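Hypothetical aldose 1-epimerase (Klebsiella pneumoniae subsp. pneumoniae MGH 78578, PDB 3TY1) is of unknown function but has a galactose mutarotase-like supersandwich fold and probably binds carbohydrate, perhaps as an aldose 1-epimerase. Local coordinates at residues P234-D237 against Y238-S241; L104-L107 against E108-E112; T127-G130 against Q131-L135; V277-A281 against G282-A286. All blocks are in the same frame, centred on the assembly; numbering follows the deposited sequence. Where two conformers were deposited one is given.

Contact 1: P234-D237 against Y238-S241; sequences PFND and YAKS
In the loop that leaves strand 231-234, Asn236 bonds through its side chain to the N-H of Ala239, three residues on, at the start of a short helical turn. Asn236 OD1 accepts from Ala239 N at 3.1 Å, and the donor lies 21° out of the plane of the side-chain carbonyl. The side chain gets there because its CG sits between the backbone N and the carbonyl carbon (chi1 58°), which folds the amide forward over the start of the turn. The backbone carbonyl of Asn236 offers Ala239 N a second, weak bond, so one N-H is shared between the main-chain and side-chain oxygens of a single residue. One step on, Lys240 N donates to Asp237 O at 3.1 Å. The same carbonyl oxygen accepts from a water that in turn takes a weak bond from Ser241 N, prolonging the turn by a solvent link. Residues 238-241 have helical backbone angles but lack the regular bonding of a helix. On the exposed flank, Asp237 and Lys240 run side by side in the same direction, the lysine extended beyond CG, and Lys240 NZ makes a weak salt bridge to Asp237 OD1 at 3.4 Å. Pro234 and Ala239, both buried, supply the apolar side, Pro234 CB resting on Ala239 CB at 3.5 Å, and Lys240 CG comes against Pro234 CG at 3.7 Å. Tyr238 points its ring away from this turn, and its OH is hydrogen-bonded to Phe256 O. Phe235 likewise leaves the turn, stacking on Tyr323.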
# COMPACT_ATOMS: atom_id res chain seq x y z
N PRO A 234 -10.73 -10.36 -34.45
CA PRO A 234 -9.83 -10.78 -33.39
C PRO A 234 -9.12 -9.58 -32.79
O PRO A 234 -8.83 -8.63 -33.50
CB PRO A 234 -8.85 -11.70 -34.11
CG PRO A 234 -8.80 -11.21 -35.45
CD PRO A 234 -10.17 -10.69 -35.77
N PHE A 235 -8.82 -9.66 -31.48
CA PHE A 235 -8.11 -8.59 -30.75
C PHE A 235 -6.67 -8.38 -31.25
O PHE A 235 -6.19 -7.24 -31.29
CB PHE A 235 -8.12 -8.94 -29.24
CG PHE A 235 -7.61 -7.85 -28.36
CD1 PHE A 235 -8.49 -6.88 -27.85
CD2 PHE A 235 -6.26 -7.79 -28.01
CE1 PHE A 235 -8.01 -5.87 -26.99
CE2 PHE A 235 -5.78 -6.79 -27.17
CZ PHE A 235 -6.65 -5.82 -26.66
N ASN A 236 -6.02 -9.48 -31.61
CA ASN A 236 -4.63 -9.50 -32.12
C ASN A 236 -4.46 -10.66 -33.11
O ASN A 236 -5.41 -11.40 -33.40
CB ASN A 236 -3.64 -9.58 -30.95
CG ASN A 236 -3.86 -10.82 -30.04
OD1 ASN A 236 -4.57 -11.76 -30.40
ND2 ASN A 236 -3.24 -10.82 -28.87
N ASP A 237 -3.24 -10.83 -33.64
CA ASP A 237 -2.94 -11.87 -34.61
C ASP A 237 -3.16 -13.28 -34.08
O ASP A 237 -3.64 -14.16 -34.81
CB ASP A 237 -1.49 -11.72 -35.12
CG ASP A 237 -1.31 -10.51 -36.06
OD1 ASP A 237 -2.29 -10.03 -36.69
OD2 ASP A 237 -0.16 -10.03 -36.17
N TYR A 238 -2.87 -13.47 -32.80
CA TYR A 238 -3.02 -14.76 -32.19
C TYR A 238 -4.46 -15.21 -32.20
O TYR A 238 -4.71 -16.39 -32.39
CB TYR A 238 -2.47 -14.75 -30.77
CG TYR A 238 -2.57 -16.08 -30.07
CD1 TYR A 238 -1.73 -17.14 -30.43
CD2 TYR A 238 -3.49 -16.29 -29.03
CE1 TYR A 238 -1.81 -18.39 -29.79
CE2 TYR A 238 -3.57 -17.53 -28.40
CZ TYR A 238 -2.72 -18.57 -28.77
OH TYR A 238 -2.81 -19.79 -28.14
N ALA A 239 -5.41 -14.28 -32.02
CA ALA A 239 -6.83 -14.64 -32.03
C ALA A 239 -7.39 -14.93 -33.45
O ALA A 239 -8.50 -15.44 -33.57
CB ALA A 239 -7.66 -13.57 -31.35
N LYS A 240 -6.65 -14.61 -34.51
CA LYS A 240 -7.16 -14.85 -35.87
C LYS A 240 -7.56 -16.30 -36.09
O LYS A 240 -8.56 -16.55 -36.71
CB LYS A 240 -6.15 -14.43 -36.95
CG LYS A 240 -6.08 -12.93 -37.24
CD LYS A 240 -4.85 -12.62 -38.13
CE LYS A 240 -4.89 -11.22 -38.72
NZ LYS A 240 -3.77 -10.96 -39.66
N SER A 241 -6.80 -17.26 -35.56
CA SER A 241 -7.10 -18.68 -35.78
C SER A 241 -8.43 -19.17 -35.16
O SER A 241 -9.00 -20.16 -35.62
CB SER A 241 -5.92 -19.57 -35.37
OG SER A 241 -6.00 -19.96 -34.03
O HOH W 1 -3.75 -16.71 -35.43

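Contact 2: L104-L107 against E108-E112; sequences LGWL and EGFNE
Trp106 and Phe110 form an aromatic contact across the end of a 3-10 turn, in the buried loop that joins helix 100-103 to strand 114-119. The six-membered ring of Trp106 and the ring of Phe110 have centroids 4.6 Å apart and planes inclined at 35°, an oblique pairing. Trp106 CH2 lies 3.5 Å above the Phe110 plane, over the middle of the ring, and Trp106 CZ3 is 3.5 Å from Phe110 CG. Both residues hold CG anti to the backbone N (chi1 -175° for Trp106 and -178° for Phe110), which brings the far end of the indole over the phenyl face although the CB of Trp106 starts out away from residues 108-112. The turn itself is fastened by two successive backbone bonds, Glu108 N to Gly105 O at 2.9 Å and Gly109 N to Trp106 O at 3.1 Å. Glu108 lays CB and CG against Gly105 O, and its chain runs on extended to where OE2 forms a salt bridge with Arg101 and OE1 one with Lys138 of the second subunit. Beyond Phe110, Asn111 N donates to Glu112 OE1 at 3.0 Å, meeting the carboxylate from above its plane, while the other oxygen, OE2, is bound to Arg67 and Asn70. The aromatic pair leans on Val115 of strand 114-119, with His136 edge-to-face to Trp106 and His211 of strand 204-214 edge-to-face to Phe110.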
# COMPACT_ATOMS: atom_id res chain seq x y z
N LEU A 104 0.56 -4.30 -14.13
CA LEU A 104 -0.22 -5.52 -14.03
C LEU A 104 -0.43 -6.05 -12.59
O LEU A 104 -0.89 -7.17 -12.40
CB LEU A 104 0.42 -6.58 -14.91
CG LEU A 104 0.52 -6.35 -16.42
CD1 LEU A 104 1.41 -7.50 -17.07
CD2 LEU A 104 -0.88 -6.27 -17.00
N GLY A 105 -0.19 -5.23 -11.58
CA GLY A 105 -0.44 -5.64 -10.18
C GLY A 105 -1.87 -6.07 -9.91
O GLY A 105 -2.12 -6.89 -9.02
N TRP A 106 -2.81 -5.54 -10.69
CA TRP A 106 -4.21 -5.95 -10.64
C TRP A 106 -4.39 -7.48 -10.75
O TRP A 106 -5.34 -8.02 -10.20
CB TRP A 106 -4.93 -5.26 -11.78
CG TRP A 106 -6.37 -5.38 -11.93
CD1 TRP A 106 -7.34 -4.43 -11.56
CD2 TRP A 106 -7.06 -6.40 -12.63
NE1 TRP A 106 -8.58 -4.86 -11.97
CE2 TRP A 106 -8.45 -6.05 -12.64
CE3 TRP A 106 -6.66 -7.56 -13.30
CZ2 TRP A 106 -9.40 -6.85 -13.24
CZ3 TRP A 106 -7.63 -8.34 -13.90
CH2 TRP A 106 -8.98 -7.99 -13.85
N LEU A 107 -3.49 -8.15 -11.49
CA LEU A 107 -3.50 -9.60 -11.59
C LEU A 107 -3.36 -10.34 -10.24
O LEU A 107 -3.75 -11.49 -10.12
CB LEU A 107 -2.44 -10.08 -12.58
CG LEU A 107 -2.59 -9.72 -14.08
CD1 LEU A 107 -1.34 -10.20 -14.80
CD2 LEU A 107 -3.84 -10.33 -14.70
N GLU A 108 -2.79 -9.68 -9.24
CA GLU A 108 -2.60 -10.26 -7.91
C GLU A 108 -3.90 -10.37 -7.12
O GLU A 108 -3.94 -11.07 -6.09
CB GLU A 108 -1.52 -9.48 -7.13
CG GLU A 108 -0.16 -9.46 -7.88
CD GLU A 108 0.99 -8.80 -7.14
OE1 GLU A 108 0.80 -8.20 -6.05
OE2 GLU A 108 2.13 -8.89 -7.66
N GLY A 109 -4.93 -9.66 -7.56
CA GLY A 109 -6.25 -9.69 -6.91
C GLY A 109 -7.39 -10.33 -7.67
O GLY A 109 -8.50 -10.48 -7.13
N PHE A 110 -7.13 -10.78 -8.89
CA PHE A 110 -8.22 -11.15 -9.80
C PHE A 110 -8.75 -12.54 -9.63
O PHE A 110 -8.08 -13.55 -9.95
CB PHE A 110 -7.81 -10.89 -11.27
CG PHE A 110 -8.90 -11.20 -12.30
CD1 PHE A 110 -10.21 -10.83 -12.08
CD2 PHE A 110 -8.57 -11.75 -13.52
CE1 PHE A 110 -11.21 -11.08 -13.05
CE2 PHE A 110 -9.55 -11.99 -14.47
CZ PHE A 110 -10.87 -11.65 -14.23
N ASN A 111 -9.97 -12.61 -9.06
CA ASN A 111 -10.70 -13.86 -8.95
C ASN A 111 -12.23 -13.76 -9.05
O ASN A 111 -12.94 -14.74 -8.87
CB ASN A 111 -10.30 -14.55 -7.66
CG ASN A 111 -10.66 -13.73 -6.43
OD1 ASN A 111 -11.52 -12.81 -6.49
ND2 ASN A 111 -10.08 -14.12 -5.29
N GLU A 112 -12.72 -12.59 -9.45
CA GLU A 112 -14.12 -12.27 -9.34
C GLU A 112 -14.95 -12.68 -10.57
O GLU A 112 -14.45 -12.80 -11.67
CB GLU A 112 -14.28 -10.76 -9.10
CG GLU A 112 -13.56 -10.23 -7.88
CD GLU A 112 -12.18 -9.60 -8.15
OE1 GLU A 112 -11.44 -10.05 -9.06
OE2 GLU A 112 -11.83 -8.64 -7.45

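Contact 3: T127-G130 against Q131-L135; sequences TADG and QIYTL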
# COMPACT_ATOMS: atom_id res chain seq x y z
N THR A 127 2.12 3.25 -20.49
CA THR A 127 2.72 4.46 -19.94
C THR A 127 2.53 5.56 -21.00
O THR A 127 3.03 5.45 -22.08
CB THR A 127 4.20 4.21 -19.60
OG1 THR A 127 4.28 3.07 -18.74
CG2 THR A 127 4.88 5.45 -18.93
N ALA A 128 1.76 6.58 -20.67
CA ALA A 128 1.46 7.71 -21.57
C ALA A 128 1.44 8.91 -20.66
O ALA A 128 1.20 8.76 -19.47
CB ALA A 128 0.12 7.54 -22.24
N ASP A 129 1.76 10.07 -21.25
CA ASP A 129 2.23 11.26 -20.54
C ASP A 129 3.52 10.71 -19.96
O ASP A 129 4.25 9.98 -20.64
CB ASP A 129 1.30 11.75 -19.42
CG ASP A 129 -0.18 11.59 -19.75
OD1 ASP A 129 -0.63 12.07 -20.81
OD2 ASP A 129 -0.88 10.97 -18.92
N GLY A 130 3.77 10.99 -18.69
CA GLY A 130 4.82 10.27 -18.01
C GLY A 130 4.22 9.29 -17.00
O GLY A 130 4.92 8.90 -16.07
N GLN A 131 2.97 8.86 -17.17
CA GLN A 131 2.32 8.10 -16.08
C GLN A 131 1.88 6.71 -16.49
O GLN A 131 1.58 6.47 -17.66
CB GLN A 131 1.10 8.88 -15.53
CG GLN A 131 -0.26 8.57 -16.14
CD GLN A 131 -1.41 9.19 -15.34
OE1 GLN A 131 -1.40 10.37 -15.02
NE2 GLN A 131 -2.41 8.37 -15.02
N ILE A 132 1.79 5.82 -15.52
CA ILE A 132 1.35 4.46 -15.79
C ILE A 132 -0.15 4.39 -15.62
O ILE A 132 -0.65 4.63 -14.53
CB ILE A 132 2.00 3.44 -14.86
CG1 ILE A 132 3.53 3.46 -14.99
CG2 ILE A 132 1.50 2.03 -15.19
CD1 ILE A 132 4.26 2.65 -13.88
N TYR A 133 -0.86 4.05 -16.68
CA TYR A 133 -2.27 3.73 -16.62
C TYR A 133 -2.32 2.26 -16.36
O TYR A 133 -1.98 1.48 -17.24
CB TYR A 133 -2.95 4.06 -17.94
CG TYR A 133 -3.12 5.54 -18.15
CD1 TYR A 133 -4.22 6.20 -17.64
CD2 TYR A 133 -2.16 6.27 -18.86
CE1 TYR A 133 -4.39 7.56 -17.82
CE2 TYR A 133 -2.32 7.63 -19.06
CZ TYR A 133 -3.43 8.27 -18.53
OH TYR A 133 -3.59 9.61 -18.72
N THR A 134 -2.74 1.88 -15.17
CA THR A 134 -2.69 0.50 -14.72
C THR A 134 -3.89 -0.31 -15.22
O THR A 134 -4.94 0.25 -15.51
CB THR A 134 -2.56 0.46 -13.20
OG1 THR A 134 -3.67 1.16 -12.62
CG2 THR A 134 -1.23 1.12 -12.77
N LEU A 135 -3.69 -1.62 -15.31
CA LEU A 135 -4.67 -2.54 -15.85
C LEU A 135 -6.07 -2.38 -15.24
O LEU A 135 -6.29 -2.63 -14.04
CB LEU A 135 -4.22 -4.00 -15.63
CG LEU A 135 -5.17 -5.11 -16.11
CD1 LEU A 135 -5.47 -5.03 -17.62
CD2 LEU A 135 -4.56 -6.49 -15.80
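Tyr133 and Ala128 meet across a beta hairpin with a two-residue loop, whose strands, 126-128 and 131-133, are joined by a type II' turn from Ala128 to Gln131. From CB, Tyr133 places CG anti to its own carbonyl carbon (chi1 -73°), carrying the ring back along the hairpin toward the turn. CE2 then passes Ala128 CB at 4.0 Å and Ala128 O at 3.7 Å. At the tip, OH donates to Asp129 OD2 at 3.0 Å in the conformer given; Asp129 was modelled in two, so this bond is not certain. In that conformer the two side chains cross at about a right angle, with carboxylate and ring planes 63° apart. Arg329 also bonds to the hydroxyl, and a sulfate ion makes a weak bond with it. Trp121 meets the ring edge-to-face.

Ala128 and Gln131 form the hydrogen-bonded pair that closes the turn, Ala128 N donating to Gln131 O at 3.0 Å and Gln131 N to Ala128 O at 2.9 Å. On the other face of the hairpin, Thr127 and Ile132 are a non-hydrogen-bonded pair, with Thr127 OG1 against Ile132 CG1. The glutamine chain, extended beyond CG, brings Gln131 NE2 over one face of the Tyr133 ring, 3.5 Å above its plane and displaced toward the rim.

Contact 4: V277-A281 against G282-A286; sequences VVNKA and GDKGA
Val277 and Ala286 pair as antiparallel neighbours, each donating its N-H to the other's carbonyl: Val277 N to Ala286 O at 3.0 Å and Ala286 N to Val277 O at 2.9 Å. The next pair, Val278 and Gly285, is non-hydrogen-bonded and brings the two CA atoms to 4.0 Å. Past it, Asn279 N donates to Lys284 O, and the chain then reverses through Lys280 to Asp283. Gly282 takes a positive phi, which suits a glycine. This loop closes the beta hairpin of strands 272-278 and 285-291, neighbours in the large antiparallel sheet of the supersandwich. Asn279 organises its interior. With CG between the backbone N and the carbonyl carbon (chi1 72°), its amide turns in under the loop, and OD1 accepts two backbone N-H groups. Asp283 N meets Asn279 OD1 on a lone pair in the carbonyl plane at 2.9 Å, while Lys284 N comes to it from above that plane at 3.2 Å. The other end of the same amide is fixed as well: Asn279 ND2 donates to Asp283 OD1 at 2.9 Å, in the amide plane and nearly straight (N-H...O 164°), the amide and carboxylate planes being 40° apart. Lys284 CB packs on Asn279 ND2 at 3.5 Å. On the strands, Val277 and Ala286 both pack against Phe214 and Ile218, whereas Val278 faces Val358 of helix 355-369.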
# COMPACT_ATOMS: atom_id res chain seq x y z
N VAL A 277 -23.43 -17.42 -22.36
CA VAL A 277 -22.62 -18.60 -22.47
C VAL A 277 -23.50 -19.75 -21.98
O VAL A 277 -24.18 -19.66 -20.97
CB VAL A 277 -21.29 -18.52 -21.72
CG1 VAL A 277 -21.47 -18.13 -20.24
CG2 VAL A 277 -20.57 -19.88 -21.82
N VAL A 278 -23.53 -20.82 -22.77
CA VAL A 278 -24.36 -21.96 -22.46
C VAL A 278 -23.50 -23.22 -22.60
O VAL A 278 -22.54 -23.25 -23.37
CB VAL A 278 -25.60 -22.00 -23.35
CG1 VAL A 278 -26.40 -20.69 -23.23
CG2 VAL A 278 -25.23 -22.28 -24.83
N ASN A 279 -23.82 -24.23 -21.81
CA ASN A 279 -23.07 -25.47 -21.86
C ASN A 279 -23.39 -26.26 -23.15
O ASN A 279 -24.23 -25.83 -23.94
CB ASN A 279 -23.27 -26.25 -20.57
CG ASN A 279 -24.64 -26.87 -20.41
OD1 ASN A 279 -25.58 -26.64 -21.19
ND2 ASN A 279 -24.76 -27.71 -19.38
N LYS A 280 -22.72 -27.37 -23.36
CA LYS A 280 -22.86 -28.15 -24.61
C LYS A 280 -24.27 -28.74 -24.78
O LYS A 280 -24.83 -28.72 -25.89
CB LYS A 280 -21.80 -29.25 -24.65
CG LYS A 280 -21.70 -30.02 -25.99
CD LYS A 280 -20.79 -31.22 -25.83
CE LYS A 280 -20.91 -32.17 -27.02
NZ LYS A 280 -20.46 -31.51 -28.28
N ALA A 281 -24.84 -29.27 -23.70
CA ALA A 281 -26.18 -29.85 -23.75
C ALA A 281 -27.27 -28.76 -23.92
O ALA A 281 -28.39 -29.07 -24.32
CB ALA A 281 -26.46 -30.68 -22.47
N GLY A 282 -26.95 -27.51 -23.63
CA GLY A 282 -27.91 -26.41 -23.71
C GLY A 282 -28.92 -26.41 -22.57
O GLY A 282 -30.05 -26.00 -22.77
N ASP A 283 -28.51 -26.87 -21.37
CA ASP A 283 -29.39 -26.86 -20.19
C ASP A 283 -28.87 -26.04 -18.99
O ASP A 283 -29.54 -25.96 -17.97
CB ASP A 283 -29.78 -28.28 -19.77
CG ASP A 283 -28.61 -29.15 -19.35
OD1 ASP A 283 -27.45 -28.68 -19.19
OD2 ASP A 283 -28.88 -30.34 -19.15
N LYS A 284 -27.66 -25.47 -19.11
CA LYS A 284 -27.12 -24.53 -18.16
C LYS A 284 -26.55 -23.35 -18.91
O LYS A 284 -26.02 -23.51 -19.99
CB LYS A 284 -25.99 -25.14 -17.33
CG LYS A 284 -26.45 -26.16 -16.33
CD LYS A 284 -25.26 -26.63 -15.50
CE LYS A 284 -25.69 -27.58 -14.40
NZ LYS A 284 -26.25 -28.87 -14.90
N GLY A 285 -26.61 -22.18 -18.31
CA GLY A 285 -25.97 -21.02 -18.89
C GLY A 285 -26.10 -19.77 -18.08
O GLY A 285 -26.62 -19.79 -16.97
N ALA A 286 -25.61 -18.67 -18.65
CA ALA A 286 -25.75 -17.36 -18.02
C ALA A 286 -25.91 -16.37 -19.11
O ALA A 286 -25.18 -16.44 -20.12
CB ALA A 286 -24.54 -16.99 -17.15
O HOH W 2 -31.01 -28.74 -24.03

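In the fold
All four contacts are local turns, but they differ in depth and chemistry. Contact 2 is the buried one, dominated by aromatic rings and partly covered by a second subunit; contact 3 lies at the surface, and contacts 1 and 4 are partly buried. Contacts 3 and 4 are both antiparallel hairpins, one an isolated two-stranded sheet, the other within the large sheet, and they lie on opposite sides of the chain's centre, about 39 Å between centres. Contacts 2 and 3 touch, Trp106 CD1 approaching Leu135 O at 3.2 Å. Asparagine amides secure backbone N-H groups in contacts 1 and 4, whereas in contact 3 a tyrosine ring lies along the hairpin, its bond to an aspartate resting on one of two modelled conformers.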